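Local coordinates for protein redox-sensing transcriptional repressor Rex (Thermus thermophilus, PDB 2DT5) that probably represses transcription in response to the cellular NADH/NAD(+) balance, binding DNA as a homodimer that carries NAD in Rossmann-fold domains, at residues L15-T29 against G61-L75. The protein carries 1 engineered substitution. Sequence-based numbering, arbitrary orientation.
Sequences LRILEELEAQGVHRT and GYTVPVLKRELRHIL. With SO4 (sulfate ion), chain J.
Leu18 and Leu15 of helix 7-23 pack as knobs into holes of helix 64-75, the helix segments running roughly antiparallel at 147°. Leu18 CD1 lies 3.5 Å from Leu71 CD1 and also meets Leu67 CG. Leu15 sits among Lys68, Leu71, Arg72 and Leu75, its CD1 against Lys68 CG. Val64 CG1 touches Glu22 CB, while its CG2 faces Val26 and Thr29.

At the solvent side, Lys68 NZ forms a salt bridge with Glu22 OE1 at 2.6 Å, on the syn side of the carboxylate. Lys68 leaves its backbone with CG anti to N (chi1 171°) and bends at chi3 to get there. A methionine in its place would probably leave the Glu22 carboxylate without its cationic mate.

Thr29 and Tyr62 form an antiparallel hydrogen-bonded pair: Thr29 N to Tyr62 O is 2.9 Å and Tyr62 N to Thr29 O is 2.8 Å. Val64 N reaches His27 O from above the carbonyl plane, and Pro65 CD lies over one face of the His27 ring.

This two-stranded sheet and helix pair belong to the winged-helix domain. Leu49 of helix 42-51 packs on Tyr62, Leu67 and Leu71, and Leu34 of helix 31-37 on Thr29.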
ATOM      1  N   LEU B  15       8.421 -12.786  -3.666  1.00 28.93           N
ATOM      2  CA  LEU B  15       9.772 -12.262  -3.739  1.00 31.22           C
ATOM      3  C   LEU B  15      10.233 -11.725  -2.382  1.00 39.16           C
ATOM      4  O   LEU B  15      11.386 -11.951  -1.983  1.00 40.54           O
ATOM      5  CB  LEU B  15       9.864 -11.180  -4.808  1.00 26.30           C
ATOM      6  CG  LEU B  15      11.252 -10.563  -4.962  1.00 35.41           C
ATOM      7  CD1 LEU B  15      12.256 -11.651  -5.331  1.00 35.95           C
ATOM      8  CD2 LEU B  15      11.227  -9.460  -6.026  1.00 37.14           C
ATOM      9  N   ARG B  16       9.348 -11.021  -1.672  1.00 39.16           N
ATOM     10  CA  ARG B  16       9.694 -10.489  -0.338  1.00 42.96           C
ATOM     11  C   ARG B  16      10.037 -11.674   0.557  1.00 33.73           C
ATOM     12  O   ARG B  16      11.070 -11.681   1.212  1.00 37.76           O
ATOM     13  CB  ARG B  16       8.518  -9.712   0.302  1.00 37.31           C
ATOM     14  CG  ARG B  16       8.091  -8.469  -0.464  1.00 46.27           C
ATOM     15  CD  ARG B  16       9.305  -7.781  -1.067  1.00 57.56           C
ATOM     16  NE  ARG B  16       8.935  -6.659  -1.922  1.00 66.18           N
ATOM     17  CZ  ARG B  16       9.754  -6.091  -2.802  1.00 67.11           C
ATOM     18  NH1 ARG B  16      10.997  -6.542  -2.956  1.00 60.93           N
ATOM     19  NH2 ARG B  16       9.332  -5.058  -3.515  1.00 65.68           N
ATOM     20  N   ILE B  17       9.151 -12.664   0.561  1.00 33.94           N
ATOM     21  CA  ILE B  17       9.330 -13.879   1.345  1.00 35.86           C
ATOM     22  C   ILE B  17      10.670 -14.546   1.024  1.00 42.20           C
ATOM     23  O   ILE B  17      11.425 -14.905   1.926  1.00 42.70           O
ATOM     24  CB  ILE B  17       8.212 -14.860   1.051  1.00 29.45           C
ATOM     25  CG1 ILE B  17       6.887 -14.292   1.569  1.00 31.56           C
ATOM     26  CG2 ILE B  17       8.523 -16.215   1.666  1.00 32.31           C
ATOM     27  CD1 ILE B  17       5.683 -15.090   1.143  1.00 32.00           C
ATOM     28  N   LEU B  18      10.953 -14.711  -0.265  1.00 37.52           N
ATOM     29  CA  LEU B  18      12.199 -15.326  -0.709  1.00 37.78           C
ATOM     30  C   LEU B  18      13.413 -14.514  -0.274  1.00 40.98           C
ATOM     31  O   LEU B  18      14.465 -15.083   0.033  1.00 39.01           O
ATOM     32  CB  LEU B  18      12.219 -15.473  -2.245  1.00 36.99           C
ATOM     33  CG  LEU B  18      11.280 -16.497  -2.896  1.00 38.88           C
ATOM     34  CD1 LEU B  18      11.213 -16.257  -4.412  1.00 38.23           C
ATOM     35  CD2 LEU B  18      11.773 -17.916  -2.574  1.00 37.64           C
ATOM     36  N   GLU B  19      13.275 -13.188  -0.274  1.00 38.56           N
ATOM     37  CA  GLU B  19      14.365 -12.313   0.133  1.00 44.89           C
ATOM     38  C   GLU B  19      14.661 -12.564   1.604  1.00 45.42           C
ATOM     39  O   GLU B  19      15.820 -12.548   2.017  1.00 39.39           O
ATOM     40  CB  GLU B  19      13.993 -10.834  -0.045  1.00 47.79           C
ATOM     41  CG  GLU B  19      13.734 -10.387  -1.478  1.00 56.15           C
ATOM     42  CD  GLU B  19      13.187  -8.960  -1.552  1.00 58.43           C
ATOM     43  OE1 GLU B  19      12.211  -8.650  -0.830  1.00 57.87           O
ATOM     44  OE2 GLU B  19      13.727  -8.149  -2.336  1.00 56.20           O
ATOM     45  N   GLU B  20      13.609 -12.793   2.393  1.00 42.26           N
ATOM     46  CA  GLU B  20      13.803 -13.037   3.817  1.00 51.25           C
ATOM     47  C   GLU B  20      14.197 -14.484   4.096  1.00 48.85           C
ATOM     48  O   GLU B  20      14.952 -14.747   5.024  1.00 46.74           O
ATOM     49  CB  GLU B  20      12.566 -12.610   4.638  1.00 54.91           C
ATOM     50  CG  GLU B  20      11.197 -12.941   4.051  1.00 62.38           C
ATOM     51  CD  GLU B  20      10.037 -12.311   4.853  1.00 69.24           C
ATOM     52  OE1 GLU B  20      10.038 -11.070   5.034  1.00 64.66           O
ATOM     53  OE2 GLU B  20       9.124 -13.057   5.295  1.00 63.51           O
ATOM     54  N   LEU B  21      13.703 -15.420   3.294  1.00 47.78           N
ATOM     55  CA  LEU B  21      14.097 -16.808   3.473  1.00 48.98           C
ATOM     56  C   LEU B  21      15.594 -16.859   3.183  1.00 51.74           C
ATOM     57  O   LEU B  21      16.350 -17.543   3.869  1.00 49.98           O
ATOM     58  CB  LEU B  21      13.357 -17.721   2.497  1.00 47.03           C
ATOM     59  CG  LEU B  21      11.958 -18.185   2.904  1.00 48.51           C
ATOM     60  CD1 LEU B  21      11.356 -19.026   1.801  1.00 41.90           C
ATOM     61  CD2 LEU B  21      12.053 -19.003   4.182  1.00 50.38           C
ATOM     62  N   GLU B  22      16.015 -16.113   2.167  1.00 52.07           N
ATOM     63  CA  GLU B  22      17.421 -16.072   1.789  1.00 57.18           C
ATOM     64  C   GLU B  22      18.238 -15.400   2.885  1.00 61.20           C
ATOM     65  O   GLU B  22      19.395 -15.752   3.114  1.00 61.61           O
ATOM     66  CB  GLU B  22      17.611 -15.303   0.474  1.00 58.20           C
ATOM     67  CG  GLU B  22      19.049 -15.337  -0.055  1.00 62.25           C
ATOM     68  CD  GLU B  22      19.255 -14.472  -1.292  1.00 64.63           C
ATOM     69  OE1 GLU B  22      19.157 -13.231  -1.180  1.00 64.23           O
ATOM     70  OE2 GLU B  22      19.516 -15.031  -2.382  1.00 68.60           O
ATOM     71  N   ALA B  23      17.641 -14.421   3.555  1.00 59.94           N
ATOM     72  CA  ALA B  23      18.343 -13.725   4.622  1.00 61.77           C
ATOM     73  C   ALA B  23      18.544 -14.692   5.788  1.00 60.82           C
ATOM     74  O   ALA B  23      19.538 -14.615   6.509  1.00 56.42           O
ATOM     75  CB  ALA B  23      17.539 -12.508   5.074  1.00 60.88           C
ATOM     76  N   GLN B  24      17.593 -15.607   5.952  1.00 59.99           N
ATOM     77  CA  GLN B  24      17.643 -16.599   7.015  1.00 60.57           C
ATOM     78  C   GLN B  24      18.515 -17.803   6.651  1.00 63.21           C
ATOM     79  O   GLN B  24      18.455 -18.840   7.312  1.00 65.53           O
ATOM     80  CB  GLN B  24      16.230 -17.082   7.334  1.00 61.38           C
ATOM     81  CG  GLN B  24      15.272 -15.975   7.746  1.00 65.64           C
ATOM     82  CD  GLN B  24      13.837 -16.465   7.844  1.00 71.18           C
ATOM     83  OE1 GLN B  24      13.225 -16.841   6.842  1.00 74.16           O
ATOM     84  NE2 GLN B  24      13.294 -16.470   9.058  1.00 74.61           N
ATOM     85  N   GLY B  25      19.316 -17.669   5.598  1.00 61.80           N
ATOM     86  CA  GLY B  25      20.174 -18.762   5.180  1.00 60.32           C
ATOM     87  C   GLY B  25      19.459 -19.917   4.494  1.00 62.42           C
ATOM     88  O   GLY B  25      20.114 -20.848   4.021  1.00 64.01           O
ATOM     89  N   VAL B  26      18.128 -19.880   4.442  1.00 60.79           N
ATOM     90  CA  VAL B  26      17.363 -20.948   3.796  1.00 56.85           C
ATOM     91  C   VAL B  26      17.750 -21.028   2.323  1.00 61.60           C
ATOM     92  O   VAL B  26      17.706 -20.026   1.600  1.00 56.66           O
ATOM     93  CB  VAL B  26      15.853 -20.696   3.897  1.00 55.73           C
ATOM     94  CG1 VAL B  26      15.091 -21.784   3.153  1.00 49.00           C
ATOM     95  CG2 VAL B  26      15.442 -20.654   5.360  1.00 55.71           C
ATOM     96  N   HIS B  27      18.126 -22.218   1.871  1.00 60.54           N
ATOM     97  CA  HIS B  27      18.544 -22.368   0.489  1.00 57.91           C
ATOM     98  C   HIS B  27      17.484 -23.016  -0.392  1.00 53.57           C
ATOM     99  O   HIS B  27      17.484 -22.821  -1.603  1.00 54.43           O
ATOM    100  CB  HIS B  27      19.860 -23.155   0.422  1.00 62.41           C
ATOM    101  CG  HIS B  27      20.455 -23.225  -0.951  1.00 65.63           C
ATOM    102  ND1 HIS B  27      20.142 -24.222  -1.851  1.00 65.16           N
ATOM    103  CD2 HIS B  27      21.328 -22.407  -1.587  1.00 68.32           C
ATOM    104  CE1 HIS B  27      20.796 -24.018  -2.980  1.00 63.94           C
ATOM    105  NE2 HIS B  27      21.523 -22.921  -2.848  1.00 66.35           N
ATOM    106  N   ARG B  28      16.571 -23.767   0.205  1.00 51.33           N
ATOM    107  CA  ARG B  28      15.530 -24.408  -0.584  1.00 53.72           C
ATOM    108  C   ARG B  28      14.153 -24.208   0.058  1.00 51.96           C
ATOM    109  O   ARG B  28      14.046 -24.102   1.276  1.00 48.13           O
ATOM    110  CB  ARG B  28      15.856 -25.897  -0.724  1.00 62.77           C
ATOM    111  CG  ARG B  28      15.335 -26.548  -1.994  1.00 77.51           C
ATOM    112  CD  ARG B  28      15.846 -27.977  -2.131  1.00 86.46           C
ATOM    113  NE  ARG B  28      15.531 -28.780  -0.949  1.00 94.99           N
ATOM    114  CZ  ARG B  28      15.783 -30.081  -0.834  1.00100.45           C
ATOM    115  NH1 ARG B  28      16.358 -30.740  -1.833  1.00103.55           N
ATOM    116  NH2 ARG B  28      15.458 -30.725   0.281  1.00102.81           N
ATOM    117  N   THR B  29      13.104 -24.129  -0.758  1.00 50.43           N
ATOM    118  CA  THR B  29      11.752 -23.963  -0.224  1.00 51.80           C
ATOM    119  C   THR B  29      10.728 -24.763  -1.022  1.00 51.12           C
ATOM    120  O   THR B  29      11.073 -25.411  -2.010  1.00 56.91           O
ATOM    121  CB  THR B  29      11.315 -22.458  -0.174  1.00 50.03           C
ATOM    122  OG1 THR B  29       9.967 -22.369   0.315  1.00 47.51           O
ATOM    123  CG2 THR B  29      11.396 -21.813  -1.556  1.00 49.08           C
ATOM    124  N   GLY B  61      10.029 -28.711  -5.377  1.00 50.70           N
ATOM    125  CA  GLY B  61      10.068 -27.450  -4.662  1.00 49.94           C
ATOM    126  C   GLY B  61      10.822 -26.400  -5.455  1.00 50.53           C
ATOM    127  O   GLY B  61      10.765 -26.381  -6.689  1.00 51.08           O
ATOM    128  N   TYR B  62      11.543 -25.524  -4.763  1.00 47.66           N
ATOM    129  CA  TYR B  62      12.281 -24.479  -5.450  1.00 43.76           C
ATOM    130  C   TYR B  62      13.594 -24.172  -4.770  1.00 45.82           C
ATOM    131  O   TYR B  62      13.764 -24.408  -3.578  1.00 48.16           O
ATOM    132  CB  TYR B  62      11.477 -23.168  -5.493  1.00 43.96           C
ATOM    133  CG  TYR B  62      10.026 -23.302  -5.882  1.00 41.28           C
ATOM    134  CD1 TYR B  62       9.065 -23.682  -4.947  1.00 37.48           C
ATOM    135  CD2 TYR B  62       9.613 -23.053  -7.192  1.00 44.02           C
ATOM    136  CE1 TYR B  62       7.728 -23.814  -5.304  1.00 36.38           C
ATOM    137  CE2 TYR B  62       8.274 -23.186  -7.559  1.00 40.26           C
ATOM    138  CZ  TYR B  62       7.342 -23.566  -6.616  1.00 35.04           C
ATOM    139  OH  TYR B  62       6.028 -23.713  -6.990  1.00 34.28           O
ATOM    140  N   THR B  63      14.517 -23.627  -5.542  1.00 45.89           N
ATOM    141  CA  THR B  63      15.794 -23.220  -5.003  1.00 49.04           C
ATOM    142  C   THR B  63      15.642 -21.702  -4.826  1.00 46.44           C
ATOM    143  O   THR B  63      15.482 -20.949  -5.792  1.00 44.04           O
ATOM    144  CB  THR B  63      16.947 -23.590  -5.972  1.00 49.85           C
ATOM    145  OG1 THR B  63      17.012 -25.021  -6.105  1.00 49.38           O
ATOM    146  CG2 THR B  63      18.276 -23.076  -5.449  1.00 49.72           C
ATOM    147  N   VAL B  64      15.640 -21.280  -3.566  1.00 44.02           N
ATOM    148  CA  VAL B  64      15.476 -19.887  -3.190  1.00 37.80           C
ATOM    149  C   VAL B  64      16.185 -18.883  -4.093  1.00 38.53           C
ATOM    150  O   VAL B  64      15.545 -18.039  -4.703  1.00 40.84           O
ATOM    151  CB  VAL B  64      15.928 -19.686  -1.715  1.00 40.33           C
ATOM    152  CG1 VAL B  64      15.927 -18.214  -1.341  1.00 34.18           C
ATOM    153  CG2 VAL B  64      15.005 -20.474  -0.794  1.00 37.33           C
ATOM    154  N   PRO B  65      17.515 -18.958  -4.195  1.00 39.92           N
ATOM    155  CA  PRO B  65      18.177 -17.982  -5.065  1.00 39.61           C
ATOM    156  C   PRO B  65      17.800 -18.062  -6.539  1.00 41.13           C
ATOM    157  O   PRO B  65      17.834 -17.050  -7.239  1.00 38.99           O
ATOM    158  CB  PRO B  65      19.666 -18.249  -4.830  1.00 40.87           C
ATOM    159  CG  PRO B  65      19.701 -19.708  -4.447  1.00 45.60           C
ATOM    160  CD  PRO B  65      18.491 -19.852  -3.549  1.00 42.57           C
ATOM    161  N   VAL B  66      17.458 -19.260  -7.013  1.00 42.96           N
ATOM    162  CA  VAL B  66      17.082 -19.444  -8.417  1.00 39.74           C
ATOM    163  C   VAL B  66      15.752 -18.744  -8.662  1.00 35.20           C
ATOM    164  O   VAL B  66      15.648 -17.859  -9.520  1.00 39.76           O
ATOM    165  CB  VAL B  66      16.931 -20.941  -8.781  1.00 39.36           C
ATOM    166  CG1 VAL B  66      16.298 -21.090 -10.187  1.00 35.13           C
ATOM    167  CG2 VAL B  66      18.295 -21.612  -8.748  1.00 45.90           C
ATOM    168  N   LEU B  67      14.754 -19.138  -7.886  1.00 31.94           N
ATOM    169  CA  LEU B  67      13.436 -18.554  -7.999  1.00 35.29           C
ATOM    170  C   LEU B  67      13.473 -17.028  -7.805  1.00 36.39           C
ATOM    171  O   LEU B  67      12.840 -16.287  -8.556  1.00 39.45           O
ATOM    172  CB  LEU B  67      12.497 -19.208  -6.989  1.00 31.21           C
ATOM    173  CG  LEU B  67      11.064 -18.685  -7.043  1.00 34.74           C
ATOM    174  CD1 LEU B  67      10.540 -18.799  -8.462  1.00 32.43           C
ATOM    175  CD2 LEU B  67      10.193 -19.477  -6.097  1.00 29.44           C
ATOM    176  N   LYS B  68      14.233 -16.546  -6.829  1.00 35.19           N
ATOM    177  CA  LYS B  68      14.284 -15.102  -6.616  1.00 36.42           C
ATOM    178  C   LYS B  68      14.770 -14.370  -7.864  1.00 37.91           C
ATOM    179  O   LYS B  68      14.234 -13.325  -8.227  1.00 32.66           O
ATOM    180  CB  LYS B  68      15.184 -14.741  -5.430  1.00 29.58           C
ATOM    181  CG  LYS B  68      15.430 -13.242  -5.302  1.00 33.39           C
ATOM    182  CD  LYS B  68      16.296 -12.900  -4.093  1.00 39.87           C
ATOM    183  CE  LYS B  68      17.625 -12.321  -4.531  1.00 48.39           C
ATOM    184  NZ  LYS B  68      18.494 -11.973  -3.376  1.00 53.86           N
ATOM    185  N   ARG B  69      15.802 -14.901  -8.508  1.00 39.48           N
ATOM    186  CA  ARG B  69      16.320 -14.276  -9.718  1.00 39.21           C
ATOM    187  C   ARG B  69      15.253 -14.312 -10.816  1.00 34.65           C
ATOM    188  O   ARG B  69      15.102 -13.360 -11.589  1.00 30.25           O
ATOM    189  CB  ARG B  69      17.578 -15.008 -10.192  1.00 43.37           C
ATOM    190  CG  ARG B  69      18.238 -14.379 -11.396  1.00 50.53           C
ATOM    191  CD  ARG B  69      19.584 -15.040 -11.720  1.00 60.59           C
ATOM    192  NE  ARG B  69      20.318 -14.305 -12.755  1.00 71.53           N
ATOM    193  CZ  ARG B  69      21.532 -14.631 -13.201  1.00 75.75           C
ATOM    194  NH1 ARG B  69      22.169 -15.690 -12.709  1.00 73.93           N
ATOM    195  NH2 ARG B  69      22.115 -13.892 -14.140  1.00 75.44           N
ATOM    196  N   GLU B  70      14.507 -15.408 -10.876  1.00 35.13           N
ATOM    197  CA  GLU B  70      13.457 -15.541 -11.887  1.00 38.43           C
ATOM    198  C   GLU B  70      12.324 -14.552 -11.675  1.00 36.93           C
ATOM    199  O   GLU B  70      11.888 -13.884 -12.619  1.00 40.25           O
ATOM    200  CB  GLU B  70      12.915 -16.969 -11.901  1.00 26.85           C
ATOM    201  CG  GLU B  70      13.992 -17.982 -12.307  1.00 43.71           C
ATOM    202  CD  GLU B  70      13.502 -19.422 -12.304  1.00 40.05           C
ATOM    203  OE1 GLU B  70      12.475 -19.704 -11.655  1.00 43.78           O
ATOM    204  OE2 GLU B  70      14.159 -20.275 -12.936  1.00 45.26           O
ATOM    205  N   LEU B  71      11.829 -14.462 -10.448  1.00 35.37           N
ATOM    206  CA  LEU B  71      10.757 -13.509 -10.160  1.00 33.35           C
ATOM    207  C   LEU B  71      11.219 -12.086 -10.467  1.00 30.16           C
ATOM    208  O   LEU B  71      10.463 -11.281 -10.992  1.00 33.80           O
ATOM    209  CB  LEU B  71      10.324 -13.622  -8.706  1.00 27.83           C
ATOM    210  CG  LEU B  71       9.560 -14.910  -8.415  1.00 30.31           C
ATOM    211  CD1 LEU B  71       9.161 -14.942  -6.945  1.00 30.84           C
ATOM    212  CD2 LEU B  71       8.323 -14.974  -9.312  1.00 31.22           C
ATOM    213  N   ARG B  72      12.473 -11.774 -10.153  1.00 31.35           N
ATOM    214  CA  ARG B  72      12.982 -10.439 -10.437  1.00 32.48           C
ATOM    215  C   ARG B  72      12.990 -10.172 -11.956  1.00 34.73           C
ATOM    216  O   ARG B  72      12.683  -9.058 -12.404  1.00 28.06           O
ATOM    217  CB  ARG B  72      14.387 -10.272  -9.836  1.00 33.97           C
ATOM    218  CG  ARG B  72      14.392 -10.190  -8.275  1.00 37.33           C
ATOM    219  CD  ARG B  72      15.812 -10.140  -7.723  1.00 34.14           C
ATOM    220  NE  ARG B  72      16.558  -9.004  -8.252  1.00 37.13           N
ATOM    221  CZ  ARG B  72      16.375  -7.743  -7.871  1.00 37.37           C
ATOM    222  NH1 ARG B  72      15.469  -7.445  -6.938  1.00 40.63           N
ATOM    223  NH2 ARG B  72      17.080  -6.778  -8.444  1.00 44.92           N
ATOM    224  N   HIS B  73      13.339 -11.183 -12.754  1.00 29.47           N
ATOM    225  CA  HIS B  73      13.354 -10.974 -14.202  1.00 32.05           C
ATOM    226  C   HIS B  73      11.938 -10.731 -14.730  1.00 26.06           C
ATOM    227  O   HIS B  73      11.695  -9.808 -15.523  1.00 27.13           O
ATOM    228  CB  HIS B  73      13.958 -12.175 -14.937  1.00 39.32           C
ATOM    229  CG  HIS B  73      13.942 -12.022 -16.428  1.00 38.33           C
ATOM    230  ND1 HIS B  73      13.056 -12.700 -17.239  1.00 42.20           N
ATOM    231  CD2 HIS B  73      14.664 -11.218 -17.245  1.00 38.13           C
ATOM    232  CE1 HIS B  73      13.231 -12.318 -18.493  1.00 38.49           C
ATOM    233  NE2 HIS B  73      14.199 -11.420 -18.525  1.00 41.34           N
ATOM    234  N   ILE B  74      11.011 -11.565 -14.287  1.00 25.27           N
ATOM    235  CA  ILE B  74       9.620 -11.435 -14.691  1.00 29.83           C
ATOM    236  C   ILE B  74       9.048 -10.072 -14.329  1.00 33.71           C
ATOM    237  O   ILE B  74       8.354  -9.446 -15.134  1.00 34.97           O
ATOM    238  CB  ILE B  74       8.760 -12.491 -14.011  1.00 25.35           C
ATOM    239  CG1 ILE B  74       9.122 -13.859 -14.567  1.00 29.75           C
ATOM    240  CG2 ILE B  74       7.264 -12.188 -14.213  1.00 27.90           C
ATOM    241  CD1 ILE B  74       8.639 -15.002 -13.699  1.00 33.96           C
ATOM    242  N   LEU B  75       9.348  -9.616 -13.115  1.00 31.04           N
ATOM    243  CA  LEU B  75       8.820  -8.350 -12.635  1.00 30.19           C
ATOM    244  C   LEU B  75       9.515  -7.127 -13.226  1.00 33.03           C
ATOM    245  O   LEU B  75       9.037  -6.004 -13.067  1.00 32.33           O
ATOM    246  CB  LEU B  75       8.873  -8.326 -11.088  1.00 26.67           C
ATOM    247  CG  LEU B  75       7.955  -9.378 -10.435  1.00 21.34           C
ATOM    248  CD1 LEU B  75       8.244  -9.498  -8.931  1.00 32.33           C
ATOM    249  CD2 LEU B  75       6.493  -9.006 -10.657  1.00 24.11           C
TER
HETATM  250  S   SO4 J 402       6.218 -28.368  -4.789  1.00 59.23           S
HETATM  251  O1  SO4 J 402       5.212 -27.656  -5.600  1.00 59.30           O
HETATM  252  O2  SO4 J 402       7.180 -29.015  -5.691  1.00 60.98           O
HETATM  253  O3  SO4 J 402       6.959 -27.427  -3.918  1.00 57.56           O
HETATM  254  O4  SO4 J 402       5.531 -29.368  -3.952  1.00 62.49           O
HETATM  255  O   HOH W   1      15.067  -8.751  -4.735  1.00 41.65           O